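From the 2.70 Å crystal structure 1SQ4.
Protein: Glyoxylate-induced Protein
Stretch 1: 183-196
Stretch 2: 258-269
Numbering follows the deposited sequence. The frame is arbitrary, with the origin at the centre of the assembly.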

# COMPACT_ATOMS: atom_id res chain seq x y z
N ASP A 183 36.65 -4.03 -25.82
CA ASP A 183 36.78 -2.63 -26.12
C ASP A 183 35.41 -2.02 -26.37
O ASP A 183 34.66 -2.50 -27.23
CB ASP A 183 37.67 -2.43 -27.34
CG ASP A 183 38.20 -1.04 -27.43
OD1 ASP A 183 37.38 -0.09 -27.38
OD2 ASP A 183 39.44 -0.89 -27.55
N MSE A 184 35.10 -0.96 -25.64
CA MSE A 184 33.82 -0.28 -25.76
C MSE A 184 33.50 0.12 -27.17
O MSE A 184 32.35 0.42 -27.50
CB MSE A 184 33.82 0.98 -24.90
CG MSE A 184 34.01 0.71 -23.42
SE MSE A 184 32.41 0.03 -22.57
CE MSE A 184 32.89 -1.86 -22.47
N SER A 185 34.50 0.15 -28.03
CA SER A 185 34.27 0.56 -29.40
C SER A 185 34.10 -0.61 -30.34
O SER A 185 33.71 -0.42 -31.50
CB SER A 185 35.43 1.44 -29.87
OG SER A 185 36.64 0.71 -29.88
N ASP A 186 34.38 -1.81 -29.85
CA ASP A 186 34.26 -3.02 -30.66
C ASP A 186 32.79 -3.34 -30.93
O ASP A 186 32.13 -4.01 -30.14
CB ASP A 186 34.94 -4.20 -29.95
CG ASP A 186 35.07 -5.41 -30.83
OD1 ASP A 186 35.67 -6.41 -30.38
OD2 ASP A 186 34.59 -5.38 -31.98
N MSE A 187 32.31 -2.85 -32.06
CA MSE A 187 30.93 -3.03 -32.44
C MSE A 187 30.55 -4.45 -32.80
O MSE A 187 29.40 -4.73 -33.10
CB MSE A 187 30.61 -2.09 -33.60
CG MSE A 187 29.42 -1.19 -33.33
SE MSE A 187 29.58 -0.16 -31.68
CE MSE A 187 29.95 1.56 -32.49
N ARG A 188 31.51 -5.37 -32.75
CA ARG A 188 31.23 -6.76 -33.07
C ARG A 188 30.51 -7.42 -31.90
O ARG A 188 29.73 -8.34 -32.08
CB ARG A 188 32.53 -7.50 -33.36
CG ARG A 188 33.22 -7.05 -34.64
CD ARG A 188 34.47 -7.89 -34.89
NE ARG A 188 35.45 -7.68 -33.83
CZ ARG A 188 36.47 -8.49 -33.57
NH1 ARG A 188 36.66 -9.59 -34.29
NH2 ARG A 188 37.30 -8.19 -32.57
N HIS A 189 30.77 -6.94 -30.68
CA HIS A 189 30.12 -7.48 -29.51
C HIS A 189 28.81 -6.78 -29.25
O HIS A 189 28.74 -5.55 -29.28
CB HIS A 189 30.97 -7.33 -28.27
CG HIS A 189 31.95 -8.43 -28.08
ND1 HIS A 189 33.25 -8.35 -28.53
CD2 HIS A 189 31.81 -9.66 -27.54
CE1 HIS A 189 33.86 -9.49 -28.28
NE2 HIS A 189 33.01 -10.31 -27.68
N ASP A 190 27.79 -7.58 -28.98
CA ASP A 190 26.47 -7.03 -28.71
C ASP A 190 26.10 -7.22 -27.25
O ASP A 190 24.95 -7.04 -26.85
CB ASP A 190 25.43 -7.65 -29.66
CG ASP A 190 25.15 -9.11 -29.36
OD1 ASP A 190 25.98 -9.79 -28.73
OD2 ASP A 190 24.07 -9.59 -29.78
N MSE A 191 27.09 -7.57 -26.44
CA MSE A 191 26.85 -7.77 -25.02
C MSE A 191 28.15 -7.64 -24.25
O MSE A 191 29.22 -8.00 -24.74
CB MSE A 191 26.27 -9.15 -24.75
CG MSE A 191 27.29 -10.27 -24.86
SE MSE A 191 26.67 -11.86 -23.97
CE MSE A 191 28.04 -13.11 -24.55
N HIS A 192 28.04 -7.14 -23.03
CA HIS A 192 29.20 -7.00 -22.19
C HIS A 192 28.91 -7.72 -20.88
O HIS A 192 27.79 -7.69 -20.38
CB HIS A 192 29.49 -5.52 -21.89
CG HIS A 192 29.97 -4.74 -23.08
ND1 HIS A 192 29.87 -3.36 -23.14
CD2 HIS A 192 30.60 -5.11 -24.22
CE1 HIS A 192 30.41 -2.93 -24.26
NE2 HIS A 192 30.87 -3.96 -24.93
N VAL A 193 29.92 -8.39 -20.35
CA VAL A 193 29.82 -9.08 -19.08
C VAL A 193 31.07 -8.59 -18.35
O VAL A 193 32.18 -9.06 -18.61
CB VAL A 193 29.90 -10.62 -19.25
CG1 VAL A 193 29.72 -11.31 -17.92
CG2 VAL A 193 28.84 -11.10 -20.22
N ASN A 194 30.89 -7.61 -17.47
CA ASN A 194 32.02 -7.05 -16.71
C ASN A 194 31.83 -7.31 -15.22
O ASN A 194 30.90 -8.00 -14.82
CB ASN A 194 32.13 -5.53 -16.91
CG ASN A 194 31.93 -5.11 -18.35
OD1 ASN A 194 32.63 -5.57 -19.26
ND2 ASN A 194 30.98 -4.20 -18.57
N ILE A 195 32.73 -6.76 -14.42
CA ILE A 195 32.66 -6.88 -12.98
C ILE A 195 32.80 -5.48 -12.41
O ILE A 195 33.79 -4.79 -12.69
CB ILE A 195 33.77 -7.75 -12.40
CG1 ILE A 195 33.78 -9.10 -13.10
CG2 ILE A 195 33.55 -7.93 -10.89
CD1 ILE A 195 34.85 -10.03 -12.59
N VAL A 196 31.81 -5.04 -11.65
CA VAL A 196 31.84 -3.72 -11.06
C VAL A 196 32.51 -3.83 -9.69
O VAL A 196 32.12 -4.66 -8.88
CB VAL A 196 30.41 -3.17 -10.91
CG1 VAL A 196 30.45 -1.74 -10.41
CG2 VAL A 196 29.70 -3.27 -12.24
N PHE A 258 33.77 -4.96 -2.41
CA PHE A 258 32.41 -5.38 -2.76
C PHE A 258 32.31 -5.37 -4.27
O PHE A 258 32.50 -4.32 -4.89
CB PHE A 258 31.38 -4.41 -2.19
CG PHE A 258 29.99 -4.63 -2.70
CD1 PHE A 258 29.29 -5.79 -2.39
CD2 PHE A 258 29.38 -3.68 -3.51
CE1 PHE A 258 28.00 -6.00 -2.87
CE2 PHE A 258 28.09 -3.88 -4.01
CZ PHE A 258 27.40 -5.05 -3.68
N ARG A 259 32.01 -6.50 -4.89
CA ARG A 259 31.95 -6.49 -6.34
C ARG A 259 30.96 -7.47 -6.94
O ARG A 259 30.66 -8.50 -6.35
CB ARG A 259 33.36 -6.69 -6.91
CG ARG A 259 34.17 -7.86 -6.32
CD ARG A 259 35.69 -7.70 -6.52
NE ARG A 259 36.08 -7.49 -7.92
CZ ARG A 259 36.82 -8.34 -8.63
NH1 ARG A 259 37.25 -9.46 -8.08
NH2 ARG A 259 37.12 -8.06 -9.89
N TYR A 260 30.44 -7.15 -8.12
CA TYR A 260 29.49 -8.05 -8.73
C TYR A 260 29.63 -8.18 -10.21
O TYR A 260 30.04 -7.26 -10.90
CB TYR A 260 28.07 -7.64 -8.39
CG TYR A 260 27.73 -6.20 -8.68
CD1 TYR A 260 27.54 -5.29 -7.64
CD2 TYR A 260 27.54 -5.75 -9.99
CE1 TYR A 260 27.16 -3.98 -7.89
CE2 TYR A 260 27.16 -4.43 -10.25
CZ TYR A 260 26.97 -3.56 -9.19
OH TYR A 260 26.57 -2.26 -9.42
N LEU A 261 29.29 -9.37 -10.69
CA LEU A 261 29.32 -9.68 -12.10
C LEU A 261 28.10 -9.02 -12.72
O LEU A 261 27.00 -9.09 -12.16
CB LEU A 261 29.26 -11.19 -12.27
CG LEU A 261 29.14 -11.75 -13.67
CD1 LEU A 261 30.48 -11.63 -14.39
CD2 LEU A 261 28.71 -13.20 -13.59
N LEU A 262 28.28 -8.38 -13.86
CA LEU A 262 27.18 -7.69 -14.54
C LEU A 262 27.15 -8.01 -16.03
O LEU A 262 28.19 -8.02 -16.69
CB LEU A 262 27.33 -6.18 -14.34
CG LEU A 262 26.34 -5.23 -15.05
CD1 LEU A 262 26.43 -3.87 -14.39
CD2 LEU A 262 26.65 -5.12 -16.53
N TYR A 263 25.95 -8.24 -16.55
CA TYR A 263 25.78 -8.52 -17.97
C TYR A 263 24.66 -7.68 -18.55
O TYR A 263 23.62 -7.51 -17.92
CB TYR A 263 25.52 -10.02 -18.20
CG TYR A 263 24.43 -10.65 -17.36
CD1 TYR A 263 23.11 -10.71 -17.80
CD2 TYR A 263 24.73 -11.25 -16.14
CE1 TYR A 263 22.12 -11.35 -17.04
CE2 TYR A 263 23.76 -11.89 -15.37
CZ TYR A 263 22.46 -11.94 -15.83
OH TYR A 263 21.50 -12.60 -15.07
N LYS A 264 24.90 -7.15 -19.75
CA LYS A 264 23.93 -6.31 -20.47
C LYS A 264 24.16 -6.40 -21.97
O LYS A 264 25.24 -6.78 -22.43
CB LYS A 264 24.10 -4.84 -20.04
CG LYS A 264 25.56 -4.42 -20.00
CD LYS A 264 25.75 -2.94 -19.80
CE LYS A 264 27.23 -2.62 -19.77
NZ LYS A 264 27.49 -1.16 -19.81
N ASP A 265 23.12 -6.05 -22.73
CA ASP A 265 23.17 -6.07 -24.19
C ASP A 265 23.39 -4.64 -24.67
O ASP A 265 22.77 -3.71 -24.16
CB ASP A 265 21.87 -6.65 -24.77
CG ASP A 265 20.63 -5.93 -24.26
OD1 ASP A 265 20.35 -6.01 -23.04
OD2 ASP A 265 19.93 -5.30 -25.09
N VAL A 266 24.27 -4.47 -25.65
CA VAL A 266 24.63 -3.16 -26.17
C VAL A 266 25.02 -3.11 -27.64
O VAL A 266 25.00 -4.12 -28.34
CB VAL A 266 25.80 -2.59 -25.37
CG1 VAL A 266 25.38 -2.30 -23.93
CG2 VAL A 266 26.95 -3.59 -25.39
N ASN A 267 25.40 -1.92 -28.09
CA ASN A 267 25.84 -1.67 -29.46
C ASN A 267 24.88 -2.14 -30.53
O ASN A 267 25.30 -2.52 -31.62
CB ASN A 267 27.20 -2.30 -29.70
CG ASN A 267 28.21 -1.87 -28.69
OD1 ASN A 267 28.09 -0.81 -28.09
ND2 ASN A 267 29.22 -2.69 -28.48
N ARG A 268 23.59 -2.12 -30.23
CA ARG A 268 22.61 -2.55 -31.22
C ARG A 268 21.34 -1.70 -31.14
O ARG A 268 21.13 -0.99 -30.16
CB ARG A 268 22.30 -4.02 -31.00
CG ARG A 268 22.17 -4.80 -32.28
CD ARG A 268 23.38 -5.71 -32.59
NE ARG A 268 24.66 -5.02 -32.53
CZ ARG A 268 25.84 -5.58 -32.80
NH1 ARG A 268 26.94 -4.86 -32.69
NH2 ARG A 268 25.92 -6.85 -33.17
N HIS A 269 20.51 -1.75 -32.17
CA HIS A 269 19.26 -0.99 -32.18
C HIS A 269 18.31 -1.63 -31.19
O HIS A 269 18.46 -2.80 -30.85
CB HIS A 269 18.59 -1.00 -33.55
CG HIS A 269 18.96 0.15 -34.44
ND1 HIS A 269 18.75 1.46 -34.08
CD2 HIS A 269 19.51 0.18 -35.67
CE1 HIS A 269 19.16 2.25 -35.06
NE2 HIS A 269 19.62 1.50 -36.04
O HOH W 1 29.84 -0.89 -21.11

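Strands 191-196 and 258-265 pair antiparallel, and the contact between the two stretches buries 1016 Å² in all. The backbone ladder is its frame: H192, N194 and V196 form two-way hydrogen bonds with K264, L262 and Y260, from N194 N to L262 O and L262 N to N194 O (both 2.8 Å) to Y260 N to V196 O (3.1 Å). V266 N extends the ladder past the strand end to D190 O (2.9 Å).

Beyond it, side chains of stretch 2 replace backbone donors, the amide of N267 and the guanidinium of R268 supplying N-H groups to loop carbonyls. N267, its CB directed toward stretch 1, gives ND2 to H189 O (3.0 Å). R268 NH1 makes a very short bond to M187 O (2.5 Å), which lies near the guanidinium plane, while D190 CB covers one face of that group. R268 NE also bonds N267 O (2.7 Å), bracing the long side chain.

Apolar contacts occur on both faces of the sheet. V193 CG1 meets L261 CD1 (3.6 Å) on the face shared with I195. On the other, which also carries H192, N194 and K264, V196 CG2 packs against Y260 CE2 (3.4 Å) and L262 CD1 (4.0 Å), its compact branched side chain lying over the tyrosine ring; V196 has the largest area covered by the other stretch (101 Å²). V266 CG2 similarly covers the H192 ring, 3.7 Å from H192 ND1. H192 ND1 also hydrogen-bonds a water oxygen (3.2 Å), and the same water accepts a hydrogen bond from K264 NZ (2.7 Å).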